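Long-range contacts in ABC transporter, periplasmic substrate-binding protein (Vibrio cholerae O1 biovar eltor, PDB 1TWY), which probably binds phosphate in the periplasm as the substrate-binding receptor of an ABC-type phosphate transporter: residues L45-Y49 / E254-L259; S28-G34 / E55-Q61; I79-Y85 / R237-H243. The contacts are given in a common frame with arbitrary orientation. Residue numbers count along the deposited sequence, not the author numbering.

Contact 1. Residues L45-Y49 / E254-L259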
loop_
_atom_site.group_PDB
_atom_site.type_symbol
_atom_site.label_atom_id
_atom_site.label_comp_id
_atom_site.label_asym_id
_atom_site.label_seq_id
_atom_site.Cartn_x
_atom_site.Cartn_y
_atom_site.Cartn_z
ATOM N N LEU A 45 -7.764 -15.471 1.388
ATOM C CA LEU A 45 -8.157 -15.841 2.741
ATOM C C LEU A 45 -9.587 -16.357 2.728
ATOM O O LEU A 45 -9.939 -17.276 3.441
ATOM C CB LEU A 45 -7.965 -14.657 3.698
ATOM C CG LEU A 45 -6.527 -14.213 3.793
ATOM C CD1 LEU A 45 -6.438 -12.928 4.551
ATOM C CD2 LEU A 45 -5.709 -15.349 4.582
ATOM N N ALA A 46 -10.440 -15.650 2.002
ATOM C CA ALA A 46 -11.854 -15.986 1.923
ATOM C C ALA A 46 -12.017 -17.422 1.317
ATOM O O ALA A 46 -12.707 -18.276 1.888
ATOM C CB ALA A 46 -12.616 -14.989 1.071
ATOM N N GLU A 47 -11.379 -17.645 0.173
ATOM C CA GLU A 47 -11.465 -18.967 -0.475
ATOM C C GLU A 47 -10.987 -20.062 0.506
ATOM O O GLU A 47 -11.631 -21.092 0.655
ATOM C CB GLU A 47 -10.707 -18.975 -1.818
ATOM C CG GLU A 47 -10.619 -20.350 -2.509
ATOM C CD GLU A 47 -10.487 -20.243 -4.041
ATOM O OE1 GLU A 47 -11.244 -19.453 -4.695
ATOM O OE2 GLU A 47 -9.610 -20.944 -4.603
ATOM N N LYS A 48 -9.922 -19.817 1.269
ATOM C CA LYS A 48 -9.518 -20.739 2.318
ATOM C C LYS A 48 -10.615 -20.954 3.370
ATOM O O LYS A 48 -10.887 -22.080 3.782
ATOM C CB LYS A 48 -8.186 -20.282 2.953
ATOM C CG LYS A 48 -7.719 -20.909 4.290
ATOM C CD LYS A 48 -7.251 -22.379 4.188
ATOM C CE LYS A 48 -6.113 -22.687 5.156
ATOM N NZ LYS A 48 -4.791 -22.695 4.428
ATOM N N TYR A 49 -11.222 -19.880 3.850
ATOM C CA TYR A 49 -12.164 -20.031 4.947
ATOM C C TYR A 49 -13.416 -20.802 4.451
ATOM O O TYR A 49 -14.018 -21.562 5.236
ATOM C CB TYR A 49 -12.544 -18.656 5.487
ATOM C CG TYR A 49 -13.585 -18.618 6.605
ATOM C CD1 TYR A 49 -13.204 -18.726 7.905
ATOM C CD2 TYR A 49 -14.920 -18.419 6.325
ATOM C CE1 TYR A 49 -14.110 -18.632 8.922
ATOM C CE2 TYR A 49 -15.875 -18.374 7.357
ATOM C CZ TYR A 49 -15.443 -18.435 8.645
ATOM O OH TYR A 49 -16.337 -18.376 9.704
ATOM N N GLU A 254 -16.542 -15.308 13.819
ATOM C CA GLU A 254 -15.804 -16.440 13.359
ATOM C C GLU A 254 -14.822 -16.123 12.182
ATOM O O GLU A 254 -13.697 -16.624 12.165
ATOM C CB GLU A 254 -16.782 -17.554 12.989
ATOM C CG GLU A 254 -16.154 -18.884 12.727
ATOM C CD GLU A 254 -17.185 -20.041 12.660
ATOM O OE1 GLU A 254 -18.399 -19.858 12.981
ATOM O OE2 GLU A 254 -16.770 -21.148 12.279
ATOM N N PHE A 255 -15.251 -15.311 11.242
ATOM C CA PHE A 255 -14.321 -14.923 10.170
ATOM C C PHE A 255 -13.177 -14.028 10.726
ATOM O O PHE A 255 -11.963 -14.209 10.354
ATOM C CB PHE A 255 -15.052 -14.221 9.021
ATOM C CG PHE A 255 -14.193 -14.033 7.840
ATOM C CD1 PHE A 255 -13.664 -15.125 7.164
ATOM C CD2 PHE A 255 -13.860 -12.756 7.393
ATOM C CE1 PHE A 255 -12.868 -14.973 6.103
ATOM C CE2 PHE A 255 -13.020 -12.584 6.308
ATOM C CZ PHE A 255 -12.541 -13.647 5.652
ATOM N N ILE A 256 -13.510 -13.099 11.583
ATOM C CA ILE A 256 -12.497 -12.252 12.239
ATOM C C ILE A 256 -11.464 -13.079 13.011
ATOM O O ILE A 256 -10.210 -12.935 12.820
ATOM C CB ILE A 256 -13.160 -11.208 13.159
ATOM C CG1 ILE A 256 -14.048 -10.252 12.358
ATOM C CG2 ILE A 256 -12.116 -10.394 13.945
ATOM C CD1 ILE A 256 -13.260 -9.155 11.620
ATOM N N ALA A 257 -11.934 -14.036 13.822
ATOM C CA ALA A 257 -10.997 -15.000 14.389
ATOM C C ALA A 257 -10.025 -15.728 13.454
ATOM O O ALA A 257 -8.819 -15.841 13.726
ATOM C CB ALA A 257 -11.779 -16.129 15.232
ATOM N N PHE A 258 -10.569 -16.233 12.386
ATOM C CA PHE A 258 -9.754 -16.843 11.354
ATOM C C PHE A 258 -8.656 -15.868 10.808
ATOM O O PHE A 258 -7.548 -16.259 10.527
ATOM C CB PHE A 258 -10.642 -17.281 10.201
ATOM C CG PHE A 258 -9.894 -17.607 8.952
ATOM C CD1 PHE A 258 -9.172 -18.731 8.847
ATOM C CD2 PHE A 258 -9.918 -16.693 7.837
ATOM C CE1 PHE A 258 -8.490 -19.018 7.708
ATOM C CE2 PHE A 258 -9.251 -16.992 6.691
ATOM C CZ PHE A 258 -8.565 -18.150 6.592
ATOM N N LEU A 259 -9.005 -14.574 10.668
ATOM C CA LEU A 259 -8.079 -13.605 10.133
ATOM C C LEU A 259 -6.920 -13.388 11.061
ATOM O O LEU A 259 -5.854 -12.993 10.665
ATOM C CB LEU A 259 -8.738 -12.251 9.772
ATOM C CG LEU A 259 -9.728 -12.256 8.644
ATOM C CD1 LEU A 259 -10.363 -10.855 8.473
ATOM C CD2 LEU A 259 -9.048 -12.697 7.380
#
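Three aromatic rings can hold two helices together with no hydrogen bond between residues 45-49 and 254-259, and Tyr-49, Phe-255 and Phe-258 do so here. Tyr-49 gives up the most surface. One of its faces receives the edge of Phe-255, a T-shaped (edge-to-face) pair with centroids 4.9 Å apart and planes at 83°. Tyr-49 CB meanwhile lies over the face of Phe-258, a CH-pi contact 4.1 Å from its ring centroid, and the two rings meet obliquely, with Tyr-49 CD1 3.6 Å from Phe-258 CG. Phe-258 is gripped along the helix as well: its CE2 lies 4.0 Å from Leu-45 CB, and its CZ lies 3.7 Å from Lys-48 CG. One turn from Tyr-49, Leu-45 CD1 rests 3.9 Å from Leu-259 CD2 and so extends the apolar seam. The bulky rings suit a fairly wide spacing, since the short axes approach to 11.1 Å and cross at 115°. Phe-255 and Ala-46 also touch Val-58 of strand 57-62, while Leu-45 reaches helix 262-270. An aromatic cluster thus joins helices 36-52 and 250-260 over a beta-sheet, the layered alpha/beta packing characteristic of a periplasmic binding protein lobe.

Contact 2. Residues S28-G34 / E55-Q61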
loop_
_atom_site.group_PDB
_atom_site.type_symbol
_atom_site.label_atom_id
_atom_site.label_comp_id
_atom_site.label_asym_id
_atom_site.label_seq_id
_atom_site.Cartn_x
_atom_site.Cartn_y
_atom_site.Cartn_z
ATOM N N SER A 28 -25.022 -18.800 5.412
ATOM C CA SER A 28 -25.111 -17.334 5.628
ATOM C C SER A 28 -24.137 -16.583 4.700
ATOM O O SER A 28 -23.424 -17.180 3.892
ATOM C CB SER A 28 -24.867 -17.011 7.103
ATOM O OG SER A 28 -24.628 -18.201 7.859
ATOM N N GLU A 29 -24.131 -15.267 4.788
ATOM C CA GLU A 29 -23.290 -14.448 3.868
ATOM C C GLU A 29 -22.572 -13.391 4.733
ATOM O O GLU A 29 -23.158 -12.911 5.640
ATOM C CB GLU A 29 -24.158 -13.790 2.798
ATOM C CG GLU A 29 -23.902 -14.240 1.349
ATOM C CD GLU A 29 -23.973 -13.110 0.292
ATOM O OE1 GLU A 29 -24.721 -12.103 0.496
ATOM O OE2 GLU A 29 -23.266 -13.214 -0.759
ATOM N N ILE A 30 -21.289 -13.128 4.470
ATOM C CA ILE A 30 -20.515 -12.113 5.164
ATOM C C ILE A 30 -20.038 -11.247 4.011
ATOM O O ILE A 30 -19.599 -11.750 3.030
ATOM C CB ILE A 30 -19.272 -12.711 5.905
ATOM C CG1 ILE A 30 -19.704 -13.490 7.142
ATOM C CG2 ILE A 30 -18.363 -11.665 6.405
ATOM C CD1 ILE A 30 -18.609 -14.406 7.701
ATOM N N THR A 31 -20.085 -9.953 4.178
ATOM C CA THR A 31 -19.659 -9.036 3.094
ATOM C C THR A 31 -18.501 -8.271 3.682
ATOM O O THR A 31 -18.651 -7.632 4.730
ATOM C CB THR A 31 -20.761 -8.089 2.790
ATOM O OG1 THR A 31 -21.930 -8.817 2.400
ATOM C CG2 THR A 31 -20.409 -7.131 1.608
ATOM N N ILE A 32 -17.322 -8.339 3.055
ATOM C CA ILE A 32 -16.213 -7.550 3.502
ATOM C C ILE A 32 -15.878 -6.600 2.337
ATOM O O ILE A 32 -15.584 -7.064 1.241
ATOM C CB ILE A 32 -15.002 -8.481 3.958
ATOM C CG1 ILE A 32 -13.801 -7.657 4.353
ATOM C CG2 ILE A 32 -14.601 -9.481 2.904
ATOM C CD1 ILE A 32 -12.744 -8.431 5.237
ATOM N N SER A 33 -15.840 -5.312 2.617
ATOM C CA SER A 33 -15.764 -4.279 1.586
ATOM C C SER A 33 -14.660 -3.355 1.843
ATOM O O SER A 33 -14.422 -2.951 2.976
ATOM C CB SER A 33 -17.100 -3.524 1.598
ATOM O OG SER A 33 -18.125 -4.526 1.501
ATOM N N GLY A 34 -14.058 -2.863 0.748
ATOM C CA GLY A 34 -13.159 -1.732 0.815
ATOM C C GLY A 34 -11.972 -1.857 -0.127
ATOM O O GLY A 34 -12.110 -2.208 -1.288
ATOM N N GLU A 55 -20.930 -23.591 3.681
ATOM C CA GLU A 55 -22.177 -22.808 3.670
ATOM C C GLU A 55 -22.095 -21.276 3.990
ATOM O O GLU A 55 -23.158 -20.605 4.121
ATOM C CB GLU A 55 -23.204 -23.524 4.560
ATOM C CG GLU A 55 -23.529 -24.958 4.068
ATOM C CD GLU A 55 -24.030 -25.004 2.623
ATOM O OE1 GLU A 55 -25.000 -24.257 2.260
ATOM O OE2 GLU A 55 -23.465 -25.787 1.833
ATOM N N THR A 56 -20.906 -20.663 4.066
ATOM C CA THR A 56 -20.927 -19.197 4.249
ATOM C C THR A 56 -20.139 -18.534 3.164
ATOM O O THR A 56 -18.957 -18.834 3.008
ATOM C CB THR A 56 -20.546 -18.795 5.688
ATOM O OG1 THR A 56 -19.868 -19.845 6.356
ATOM C CG2 THR A 56 -21.793 -18.743 6.544
ATOM N N TYR A 57 -20.821 -17.758 2.325
ATOM C CA TYR A 57 -20.160 -17.145 1.233
ATOM C C TYR A 57 -19.568 -15.823 1.818
ATOM O O TYR A 57 -20.278 -15.044 2.475
ATOM C CB TYR A 57 -21.106 -16.918 0.074
ATOM C CG TYR A 57 -20.459 -16.179 -1.080
ATOM C CD1 TYR A 57 -19.317 -16.698 -1.729
ATOM C CD2 TYR A 57 -20.972 -14.959 -1.515
ATOM C CE1 TYR A 57 -18.721 -16.002 -2.797
ATOM C CE2 TYR A 57 -20.395 -14.263 -2.568
ATOM C CZ TYR A 57 -19.274 -14.786 -3.202
ATOM O OH TYR A 57 -18.710 -14.066 -4.237
ATOM N N VAL A 58 -18.264 -15.634 1.634
ATOM C CA VAL A 58 -17.627 -14.372 1.949
ATOM C C VAL A 58 -17.505 -13.586 0.647
ATOM O O VAL A 58 -16.726 -13.906 -0.246
ATOM C CB VAL A 58 -16.248 -14.555 2.692
ATOM C CG1 VAL A 58 -15.594 -13.216 3.040
ATOM C CG2 VAL A 58 -16.400 -15.261 3.983
ATOM N N ALA A 59 -18.258 -12.533 0.565
ATOM C CA ALA A 59 -18.226 -11.628 -0.573
ATOM C C ALA A 59 -17.150 -10.550 -0.361
ATOM O O ALA A 59 -17.327 -9.692 0.524
ATOM C CB ALA A 59 -19.571 -10.987 -0.716
ATOM N N VAL A 60 -16.117 -10.545 -1.194
ATOM C CA VAL A 60 -15.030 -9.620 -1.044
ATOM C C VAL A 60 -15.307 -8.552 -2.071
ATOM O O VAL A 60 -15.279 -8.826 -3.257
ATOM C CB VAL A 60 -13.636 -10.292 -1.265
ATOM C CG1 VAL A 60 -12.473 -9.265 -1.088
ATOM C CG2 VAL A 60 -13.460 -11.432 -0.323
ATOM N N GLN A 61 -15.448 -7.323 -1.634
ATOM C CA GLN A 61 -15.864 -6.256 -2.497
ATOM C C GLN A 61 -14.800 -5.210 -2.569
ATOM O O GLN A 61 -14.659 -4.406 -1.672
ATOM C CB GLN A 61 -17.148 -5.579 -1.967
ATOM C CG GLN A 61 -18.320 -6.481 -1.870
ATOM C CD GLN A 61 -19.651 -5.797 -1.442
ATOM O OE1 GLN A 61 -20.735 -6.305 -1.830
ATOM N NE2 GLN A 61 -19.590 -4.661 -0.787
#
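This is a parallel pairing of two beta-strands, 29-34 and 57-61, within the sheet of one lobe of the protein. Five successive bridges run from Glu-29 with Tyr-57 to Ser-33 with Gln-61, and the short axes pass 4.7 Å apart at 17°. Ile-30 N to Tyr-57 O, Ala-59 N to Ile-30 O, Ile-32 N to Ala-59 O and Gln-61 N to Ile-32 O all measure 2.9 Å. Ile-30 thus bonds Tyr-57 and Ala-59, the neighbours of its partner Val-58, and Ile-32 bonds Ala-59 and Gln-61 round Val-60, as parallel strands do. Helix 36-52 carries the chain from one strand to the other, making a beta-alpha-beta crossover, and it covers the face bearing Ile-32 and Val-60. On that face Ile-32 CG2 lies 3.9 Å from both Val-58 CG1 and Val-60 CG2, while Phe-255 of helix 250-260 touches Ile-30 and Val-58. The other face is more polar: Thr-31 CG2 packs 3.4 Å from Gln-61 CD, and Gln-61 NE2 gives Ser-33 OG a weak hydrogen bond of 2.7 Å. At the carboxyl end Gly-34 N bonds Gln-61 O at 2.9 Å, with backbone angles (142°/-132°) that would press a CB against the preceding carbonyl.

Contact 3. Residues I79-Y85 / R237-H243. With PO4 (phosphate ion), chain I.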
loop_
_atom_site.group_PDB
_atom_site.type_symbol
_atom_site.label_atom_id
_atom_site.label_comp_id
_atom_site.label_asym_id
_atom_site.label_seq_id
_atom_site.Cartn_x
_atom_site.Cartn_y
_atom_site.Cartn_z
ATOM N N ILE A 79 -17.754 -6.182 7.417
ATOM C CA ILE A 79 -16.374 -5.892 7.669
ATOM C C ILE A 79 -15.878 -4.874 6.697
ATOM O O ILE A 79 -16.230 -5.015 5.573
ATOM C CB ILE A 79 -15.468 -7.205 7.655
ATOM C CG1 ILE A 79 -16.090 -8.256 8.606
ATOM C CG2 ILE A 79 -14.065 -6.832 8.097
ATOM C CD1 ILE A 79 -15.469 -9.636 8.546
ATOM N N ALA A 80 -15.051 -3.912 7.053
ATOM C CA ALA A 80 -14.412 -3.127 6.019
ATOM C C ALA A 80 -12.901 -3.468 6.031
ATOM O O ALA A 80 -12.306 -3.887 7.020
ATOM C CB ALA A 80 -14.645 -1.682 6.180
HETATM N N MSE A 81 -12.239 -3.169 4.903
HETATM C CA MSE A 81 -10.837 -3.329 4.840
HETATM C C MSE A 81 -10.265 -1.997 4.243
HETATM O O MSE A 81 -10.876 -1.417 3.339
HETATM C CB MSE A 81 -10.443 -4.588 4.030
HETATM C CG MSE A 81 -10.900 -4.604 2.711
HETATM SE SE MSE A 81 -10.780 -6.528 1.973
HETATM C CE MSE A 81 -12.052 -5.892 0.673
ATOM N N THR A 82 -9.181 -1.514 4.800
ATOM C CA THR A 82 -8.538 -0.297 4.314
ATOM C C THR A 82 -7.070 -0.556 4.139
ATOM O O THR A 82 -6.501 -1.403 4.734
ATOM C CB THR A 82 -8.697 0.940 5.235
ATOM O OG1 THR A 82 -7.928 0.802 6.454
ATOM C CG2 THR A 82 -10.149 1.199 5.602
ATOM N N SER A 83 -6.431 0.248 3.279
ATOM C CA SER A 83 -5.005 0.307 3.154
ATOM C C SER A 83 -4.342 1.576 3.678
ATOM O O SER A 83 -3.244 2.005 3.229
ATOM C CB SER A 83 -4.689 0.033 1.700
ATOM O OG SER A 83 -5.356 1.054 0.909
ATOM N N ARG A 84 -4.988 2.219 4.622
ATOM C CA ARG A 84 -4.558 3.454 5.265
ATOM C C ARG A 84 -5.195 3.549 6.597
ATOM O O ARG A 84 -6.201 2.879 6.859
ATOM C CB ARG A 84 -4.957 4.685 4.487
ATOM C CG ARG A 84 -6.442 4.778 4.283
ATOM C CD ARG A 84 -6.835 6.080 3.621
ATOM N NE ARG A 84 -8.262 6.218 3.324
ATOM C CZ ARG A 84 -9.179 6.607 4.209
ATOM N NH1 ARG A 84 -8.860 6.760 5.469
ATOM N NH2 ARG A 84 -10.464 6.744 3.840
ATOM N N TYR A 85 -4.579 4.293 7.507
ATOM C CA TYR A 85 -5.218 4.586 8.775
ATOM C C TYR A 85 -6.444 5.492 8.531
ATOM O O TYR A 85 -6.577 6.169 7.501
ATOM C CB TYR A 85 -4.210 5.227 9.742
ATOM C CG TYR A 85 -3.086 4.299 10.120
ATOM C CD1 TYR A 85 -3.297 3.274 10.995
ATOM C CD2 TYR A 85 -1.730 4.498 9.669
ATOM C CE1 TYR A 85 -2.303 2.459 11.345
ATOM C CE2 TYR A 85 -0.754 3.610 10.060
ATOM C CZ TYR A 85 -1.080 2.571 10.870
ATOM O OH TYR A 85 -0.141 1.625 11.318
ATOM N N ARG A 237 2.404 0.773 4.415
ATOM C CA ARG A 237 1.039 1.152 4.688
ATOM C C ARG A 237 0.381 -0.031 5.391
ATOM O O ARG A 237 0.784 -1.163 5.181
ATOM C CB ARG A 237 0.268 1.447 3.397
ATOM C CG ARG A 237 0.157 0.286 2.492
ATOM C CD ARG A 237 -0.246 0.670 1.117
ATOM N NE ARG A 237 -0.174 -0.445 0.211
ATOM C CZ ARG A 237 -0.972 -0.622 -0.845
ATOM N NH1 ARG A 237 -1.854 0.285 -1.102
ATOM N NH2 ARG A 237 -0.902 -1.728 -1.618
ATOM N N PRO A 238 -0.578 0.250 6.269
ATOM C CA PRO A 238 -1.299 -0.791 6.959
ATOM C C PRO A 238 -2.409 -1.419 6.145
ATOM O O PRO A 238 -3.059 -0.648 5.374
ATOM C CB PRO A 238 -1.934 -0.021 8.187
ATOM C CG PRO A 238 -2.143 1.314 7.661
ATOM C CD PRO A 238 -0.954 1.579 6.741
ATOM N N PHE A 239 -2.679 -2.721 6.288
ATOM C CA PHE A 239 -3.921 -3.303 5.836
ATOM C C PHE A 239 -4.754 -3.457 7.111
ATOM O O PHE A 239 -4.405 -4.265 7.942
ATOM C CB PHE A 239 -3.698 -4.654 5.243
ATOM C CG PHE A 239 -3.078 -4.643 3.818
ATOM C CD1 PHE A 239 -2.723 -3.461 3.219
ATOM C CD2 PHE A 239 -2.961 -5.806 3.114
ATOM C CE1 PHE A 239 -2.235 -3.451 1.901
ATOM C CE2 PHE A 239 -2.477 -5.821 1.819
ATOM C CZ PHE A 239 -2.103 -4.638 1.227
ATOM N N LEU A 240 -5.771 -2.623 7.313
ATOM C CA LEU A 240 -6.653 -2.674 8.468
ATOM C C LEU A 240 -7.922 -3.343 8.172
ATOM O O LEU A 240 -8.549 -3.306 7.070
ATOM C CB LEU A 240 -6.964 -1.254 8.924
ATOM C CG LEU A 240 -5.815 -0.334 9.276
ATOM C CD1 LEU A 240 -6.407 0.948 9.793
ATOM C CD2 LEU A 240 -4.835 -1.011 10.350
ATOM N N ILE A 241 -8.445 -4.003 9.188
ATOM C CA ILE A 241 -9.721 -4.667 9.204
ATOM C C ILE A 241 -10.580 -3.963 10.307
ATOM O O ILE A 241 -10.125 -3.830 11.442
ATOM C CB ILE A 241 -9.586 -6.118 9.574
ATOM C CG1 ILE A 241 -8.574 -6.867 8.625
ATOM C CG2 ILE A 241 -10.916 -6.808 9.516
ATOM C CD1 ILE A 241 -9.020 -6.907 7.234
ATOM N N LEU A 242 -11.753 -3.522 9.873
ATOM C CA LEU A 242 -12.702 -2.737 10.695
ATOM C C LEU A 242 -13.980 -3.548 10.840
ATOM O O LEU A 242 -14.518 -4.108 9.909
ATOM C CB LEU A 242 -13.041 -1.414 10.032
ATOM C CG LEU A 242 -12.027 -0.294 9.912
ATOM C CD1 LEU A 242 -10.853 -0.666 9.214
ATOM C CD2 LEU A 242 -12.658 0.828 9.078
ATOM N N HIS A 243 -14.555 -3.527 12.057
ATOM C CA HIS A 243 -15.818 -4.256 12.310
ATOM C C HIS A 243 -16.350 -3.799 13.661
ATOM O O HIS A 243 -15.650 -3.133 14.371
ATOM C CB HIS A 243 -15.655 -5.765 12.287
ATOM C CG HIS A 243 -14.900 -6.302 13.447
ATOM N ND1 HIS A 243 -13.610 -5.910 13.745
ATOM C CD2 HIS A 243 -15.274 -7.170 14.420
ATOM C CE1 HIS A 243 -13.208 -6.539 14.837
ATOM N NE2 HIS A 243 -14.196 -7.308 15.263
HETATM P P PO4 I . -7.372 1.139 -2.007
HETATM O O1 PO4 I . -6.415 0.097 -1.402
HETATM O O2 PO4 I . -6.469 2.187 -2.872
HETATM O O3 PO4 I . -8.443 0.492 -2.962
HETATM O O4 PO4 I . -8.080 2.035 -1.014
#
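Ile-79 starts the antiparallel pairing by setting CG2 against Ile-241 CG2 at 3.5 Å. Next, Ala-80 forms a hydrogen-bonded pair with Leu-242, Ala-80 N to Leu-242 O and Leu-242 N to Ala-80 O each 2.9 Å. Met-81, a selenomethionine, faces Ile-241 in a non-hydrogen-bonded pair. Thr-82 then repeats the hydrogen-bonded pattern: Thr-82 N to Leu-240 O is 3.0 Å and Leu-240 N to Thr-82 O is 2.9 Å. Past this point the strand ends. Ser-83 OG donates to O1 of the phosphate at 2.7 Å, while the guanidinium of Arg-84 forms a salt bridge with Glu-90. Tyr-85 sets its ring face against Pro-238, whose CG lies 3.6 Å from the ring centroid in a CH-pi contact. Arg-237 forms a salt bridge with Asp-103 and hydrogen-bonds Ser-37 OG, which also hydrogen-bonds the phosphate. Backbone hydrogen bonding between mostly apolar residues gives way to a polar end, where the loop after the strand supplies a hydroxyl donor to the phosphate, an ion probably from the crystallisation liquor that may mark the substrate site.

How the contacts relate
The three contacts illustrate how one lobe is built in layers and ends beside a bound phosphate that probably marks the substrate site. Contacts 2 and 3 belong to one sheet: strands 29-34 and 79-82 are neighbours, with Ser-33 O 2.9 Å from Met-81 N, and the centres of the two contacts lie about 16 Å apart. Contact 1 packs against that sheet, its centre about 10 Å from that of contact 2 and 15 Å from that of contact 3; Phe-255 bridges both, its CB 3.8 Å from Ile-30 CD1 and its CD2 3.7 Å from Ile-79 CD1. Just beyond strands 29-34 and 79-82, Ser-35, Thr-36, Ser-37 and Ser-83 converge with Ser-65 on the phosphate, which contact 3 touches directly.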